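Local coordinates for protein GMP reductase (Trypanosoma brucei brucei, PDB 6JIG) that probably catalyses the irreversible NADPH-dependent deamination of GMP to IMP, keeping adenine and guanine nucleotides in balance, at residues I317-T320 with R321-G325; P329-S332 with A333-C337. The protein carries 1 engineered substitution. All blocks are in the same frame, centred on the assembly; numbering follows the deposited sequence.

Interaction 1: I317-T320 with R321-G325; sequences IAIT and RLVAG. Engineered in segment 317-320: Ala318 (natural residue Cys). With K (potassium ion), chain D; 5GP (guanosine-5'-monophosphate), chain B.
The catalytic loop that follows barrel strand 307-310 ends here in a short helix, with Ile319 at its N-cap position and the side chains of Leu322 and Val323 packed against that of Ile319. Ile319 O takes Val323 N at 2.8 Å, nearly in line with its C=O, and a weak second bond from Leu322 N. With CG1 wedged between the backbone N and the carbonyl carbon (chi1 56°), the Ile319 side chain forks: CG2 meets Leu322 CD1 at 4.0 Å, the two chains at about a right angle, while CD1 reaches Val323 CG2. Thr320 O accepts from both Ala324 N (2.9 Å) and Gly325 N, the latter in the carbonyl plane; Gly325, with positive phi, leaves the helical backbone angles.

Upstream, Ala318 O binds the potassium ion at 2.7 Å, with Gly313, Gly315 and three carbonyls of a second subunit. Engineered Ala318, at the position of the predicted thioimidate-forming cysteine, sets CB against the guanine face, 3.2 Å from GMP C2. Thr320 OG1 accepts a short bond (2.5 Å) from GMP N2 and also bonds Glu428 OE1. Thr320 thus ties down the exocyclic amine beside C2, the carbon that loses it, consistent with attack there by the natural cysteine.

Interaction 2: P329-S332 with A333-C337; sequences PQLS and AVLAC
The side-chain amide of Gln330 is the flat group here, and Val334 CG2 sits over one face of it, 4.2 Å from Gln330 CD. Ala333 CB comes in obliquely at the oxygen end on that same side, 3.9 Å from Gln330 OE1. At the other end of the amide NE2 bonds to Ile310 O, which fixes which way round the group is turned; Tyr15 and Pro314 of neighbouring loops also touch this side chain. All of this happens in the first turns of helix 330-344, which follows strand 307-310 in the TIM barrel and packs Ala333, Val334 and Cys337 on Ile310 of that strand. Gln330 gets its amide back over the next turn because CG stands anti to the backbone N (chi1 179°) and the chain then bends at chi2.

Pro329 is the N-cap residue, and its O accepts from Ala333 N at 3.1 Å in the carbonyl plane. Regular i to i+4 bonds follow, among them the nearly straight one from Leu335 N to Leu331 O (2.9 Å, N-H...O 168°). Further round the helix, Leu331 CD2 meets Leu335 CD1 at 4.3 Å, and Leu331 also packs on Ala366. Ser332 OG bonds to Leu13 N and to Ser6 OG of a third subunit, so the helix start belongs to a subunit interface as well as to the barrel wall. Leu335 lays its side chain back along the previous turn, with CG 3.4 Å from Leu331 O.

How the interactions relate
Interactions 1 and 2 follow one another along the chain, short helix 320-323 then helix 330-344, with centres about 18 Å apart. They meet where the Arg321 guanidinium packs on the start of the second helix, NH2 lying 4.1 Å from Pro329 N. That guanidinium also bonds Val312 O and Ser483 of the second subunit, next to the potassium site, and Pro329 itself packs on Met475 of that subunit. Interaction 1 touches GMP and the metal directly. Interaction 2 does not touch GMP: its Gln330 side chain is about 8 Å from the nucleotide and about 10 Å from the potassium at nearest atoms, but about 5 Å from the side chain of Asp351, which binds GMP. Pro314 touches both Arg321 and Gln330.

Interaction 1: I317-T320 with R321-G325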
loop_
_atom_site.group_PDB
_atom_site.type_symbol
_atom_site.label_atom_id
_atom_site.label_comp_id
_atom_site.label_asym_id
_atom_site.label_seq_id
_atom_site.Cartn_x
_atom_site.Cartn_y
_atom_site.Cartn_z
ATOM N N ILE A 317 4.508 -7.896 24.194
ATOM C CA ILE A 317 5.247 -8.938 23.487
ATOM C C ILE A 317 4.811 -10.344 23.918
ATOM O O ILE A 317 5.439 -11.331 23.530
ATOM C CB ILE A 317 6.771 -8.738 23.636
ATOM C CG1 ILE A 317 7.214 -8.708 25.102
ATOM C CG2 ILE A 317 7.185 -7.392 23.061
ATOM C CD1 ILE A 317 6.864 -9.906 25.900
ATOM N N ALA A 318 3.740 -10.453 24.703
ATOM C CA ALA A 318 3.286 -11.716 25.273
ATOM C C ALA A 318 2.294 -12.414 24.348
ATOM O O ALA A 318 1.398 -11.774 23.793
ATOM C CB ALA A 318 2.614 -11.471 26.623
ATOM N N ILE A 319 2.428 -13.741 24.226
ATOM C CA ILE A 319 1.515 -14.528 23.395
ATOM C C ILE A 319 1.111 -15.817 24.104
ATOM O O ILE A 319 0.719 -16.799 23.457
ATOM C CB ILE A 319 2.126 -14.843 22.015
ATOM C CG1 ILE A 319 3.472 -15.548 22.166
ATOM C CG2 ILE A 319 2.271 -13.569 21.177
ATOM C CD1 ILE A 319 4.036 -16.052 20.857
ATOM N N THR A 320 1.213 -15.817 25.436
ATOM C CA THR A 320 0.607 -16.862 26.253
ATOM C C THR A 320 -0.831 -17.157 25.837
ATOM O O THR A 320 -1.261 -18.314 25.820
ATOM C CB THR A 320 0.653 -16.433 27.721
ATOM O OG1 THR A 320 2.020 -16.396 28.159
ATOM C CG2 THR A 320 -0.147 -17.366 28.608
ATOM N N ARG A 321 -1.608 -16.114 25.554
ATOM C CA ARG A 321 -2.990 -16.324 25.166
ATOM C C ARG A 321 -3.086 -17.031 23.816
ATOM O O ARG A 321 -4.069 -17.731 23.561
ATOM C CB ARG A 321 -3.735 -14.977 25.163
ATOM C CG ARG A 321 -3.740 -14.313 26.552
ATOM C CD ARG A 321 -4.433 -12.949 26.587
ATOM N NE ARG A 321 -4.364 -12.320 27.909
ATOM C CZ ARG A 321 -4.983 -11.186 28.226
ATOM N NH1 ARG A 321 -5.737 -10.552 27.319
ATOM N NH2 ARG A 321 -4.852 -10.688 29.447
ATOM N N LEU A 322 -2.071 -16.890 22.955
ATOM C CA LEU A 322 -2.092 -17.576 21.665
ATOM C C LEU A 322 -1.486 -18.969 21.728
ATOM O O LEU A 322 -1.897 -19.840 20.952
ATOM C CB LEU A 322 -1.344 -16.763 20.604
ATOM C CG LEU A 322 -1.823 -15.314 20.439
ATOM C CD1 LEU A 322 -1.065 -14.620 19.323
ATOM C CD2 LEU A 322 -3.318 -15.261 20.189
ATOM N N VAL A 323 -0.522 -19.199 22.616
ATOM C CA VAL A 323 0.139 -20.500 22.694
ATOM C C VAL A 323 -0.600 -21.444 23.633
ATOM O O VAL A 323 -0.874 -22.597 23.288
ATOM C CB VAL A 323 1.613 -20.324 23.116
ATOM C CG1 VAL A 323 2.234 -21.673 23.409
ATOM C CG2 VAL A 323 2.389 -19.610 22.022
ATOM N N ALA A 324 -0.932 -20.976 24.835
ATOM C CA ALA A 324 -1.663 -21.789 25.806
ATOM C C ALA A 324 -3.168 -21.552 25.785
ATOM O O ALA A 324 -3.924 -22.429 26.217
ATOM C CB ALA A 324 -1.141 -21.512 27.223
ATOM N N GLY A 325 -3.615 -20.390 25.320
ATOM C CA GLY A 325 -5.034 -20.089 25.290
ATOM C C GLY A 325 -5.583 -19.516 26.578
ATOM O O GLY A 325 -6.809 -19.374 26.699
HETATM K K K D . -0.439 -9.932 24.531
HETATM P P 5GP B . 4.036 -4.313 28.341
HETATM O O1P 5GP B . 2.695 -4.464 27.642
HETATM O O2P 5GP B . 5.222 -4.398 27.401
HETATM O O3P 5GP B . 4.102 -3.166 29.318
HETATM O "O5'" 5GP B . 4.055 -5.605 29.279
HETATM C "C5'" 5GP B . 5.226 -6.061 29.940
HETATM C "C4'" 5GP B . 4.929 -7.299 30.761
HETATM O "O4'" 5GP B . 4.731 -8.429 29.880
HETATM C "C3'" 5GP B . 6.038 -7.775 31.691
HETATM O "O3'" 5GP B . 6.130 -7.017 32.891
HETATM C "C2'" 5GP B . 5.695 -9.260 31.900
HETATM O "O2'" 5GP B . 4.714 -9.445 32.912
HETATM C "C1'" 5GP B . 5.030 -9.627 30.571
HETATM N N9 5GP B . 5.897 -10.442 29.713
HETATM C C8 5GP B . 7.146 -10.162 29.309
HETATM N N7 5GP B . 7.562 -11.175 28.505
HETATM C C5 5GP B . 6.543 -12.063 28.405
HETATM C C6 5GP B . 6.371 -13.264 27.730
HETATM O O6 5GP B . 7.297 -13.706 27.019
HETATM N N1 5GP B . 5.211 -13.929 27.851
HETATM C C2 5GP B . 4.210 -13.458 28.609
HETATM N N2 5GP B . 3.051 -14.148 28.707
HETATM N N3 5GP B . 4.337 -12.283 29.270
HETATM C C4 5GP B . 5.496 -11.590 29.172
#

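Interaction 2: P329-S332 with A333-C337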
loop_
_atom_site.group_PDB
_atom_site.type_symbol
_atom_site.label_atom_id
_atom_site.label_comp_id
_atom_site.label_asym_id
_atom_site.label_seq_id
_atom_site.Cartn_x
_atom_site.Cartn_y
_atom_site.Cartn_z
ATOM N N PRO A 329 -8.745 -10.756 30.720
ATOM C CA PRO A 329 -8.658 -9.345 30.328
ATOM C C PRO A 329 -8.257 -8.497 31.526
ATOM O O PRO A 329 -8.759 -8.686 32.633
ATOM C CB PRO A 329 -10.082 -9.030 29.841
ATOM C CG PRO A 329 -10.532 -10.405 29.254
ATOM C CD PRO A 329 -10.009 -11.380 30.292
ATOM N N GLN A 330 -7.334 -7.565 31.297
ATOM C CA GLN A 330 -6.523 -7.072 32.415
ATOM C C GLN A 330 -7.314 -6.198 33.385
ATOM O O GLN A 330 -7.028 -6.207 34.589
ATOM C CB GLN A 330 -5.304 -6.316 31.883
ATOM C CG GLN A 330 -4.384 -5.735 32.983
ATOM C CD GLN A 330 -3.573 -6.796 33.738
ATOM O OE1 GLN A 330 -3.943 -7.969 33.803
ATOM N NE2 GLN A 330 -2.451 -6.368 34.317
ATOM N N LEU A 331 -8.308 -5.439 32.909
ATOM C CA LEU A 331 -9.070 -4.630 33.857
ATOM C C LEU A 331 -9.829 -5.516 34.828
ATOM O O LEU A 331 -9.832 -5.265 36.042
ATOM C CB LEU A 331 -10.031 -3.673 33.140
ATOM C CG LEU A 331 -10.707 -2.693 34.105
ATOM C CD1 LEU A 331 -9.862 -1.427 34.268
ATOM C CD2 LEU A 331 -12.137 -2.322 33.660
ATOM N N SER A 332 -10.446 -6.583 34.322
ATOM C CA SER A 332 -11.176 -7.486 35.205
ATOM C C SER A 332 -10.220 -8.201 36.157
ATOM O O SER A 332 -10.586 -8.517 37.291
ATOM C CB SER A 332 -11.960 -8.517 34.387
ATOM O OG SER A 332 -13.018 -7.907 33.662
ATOM N N ALA A 333 -9.006 -8.511 35.693
ATOM C CA ALA A 333 -8.051 -9.195 36.568
ATOM C C ALA A 333 -7.646 -8.295 37.728
ATOM O O ALA A 333 -7.582 -8.737 38.884
ATOM C CB ALA A 333 -6.815 -9.622 35.776
ATOM N N VAL A 334 -7.387 -7.022 37.433
ATOM C CA VAL A 334 -7.047 -6.050 38.472
ATOM C C VAL A 334 -8.212 -5.879 39.444
ATOM O O VAL A 334 -8.032 -5.874 40.667
ATOM C CB VAL A 334 -6.635 -4.718 37.823
ATOM C CG1 VAL A 334 -6.446 -3.601 38.892
ATOM C CG2 VAL A 334 -5.357 -4.914 37.001
ATOM N N LEU A 335 -9.428 -5.718 38.916
ATOM C CA LEU A 335 -10.589 -5.564 39.787
ATOM C C LEU A 335 -10.732 -6.743 40.733
ATOM O O LEU A 335 -10.952 -6.562 41.936
ATOM C CB LEU A 335 -11.860 -5.416 38.954
ATOM C CG LEU A 335 -12.124 -4.082 38.247
ATOM C CD1 LEU A 335 -13.288 -4.257 37.277
ATOM C CD2 LEU A 335 -12.438 -2.964 39.234
ATOM N N ALA A 336 -10.617 -7.963 40.207
ATOM C CA ALA A 336 -10.863 -9.130 41.042
ATOM C C ALA A 336 -9.740 -9.316 42.048
ATOM O O ALA A 336 -9.987 -9.649 43.212
ATOM C CB ALA A 336 -11.018 -10.388 40.177
ATOM N N CYS A 337 -8.499 -9.106 41.620
ATOM C CA CYS A 337 -7.391 -9.369 42.527
ATOM C C CYS A 337 -7.307 -8.313 43.619
ATOM O O CYS A 337 -7.004 -8.638 44.777
ATOM C CB CYS A 337 -6.075 -9.441 41.754
ATOM S SG CYS A 337 -5.921 -10.905 40.697
#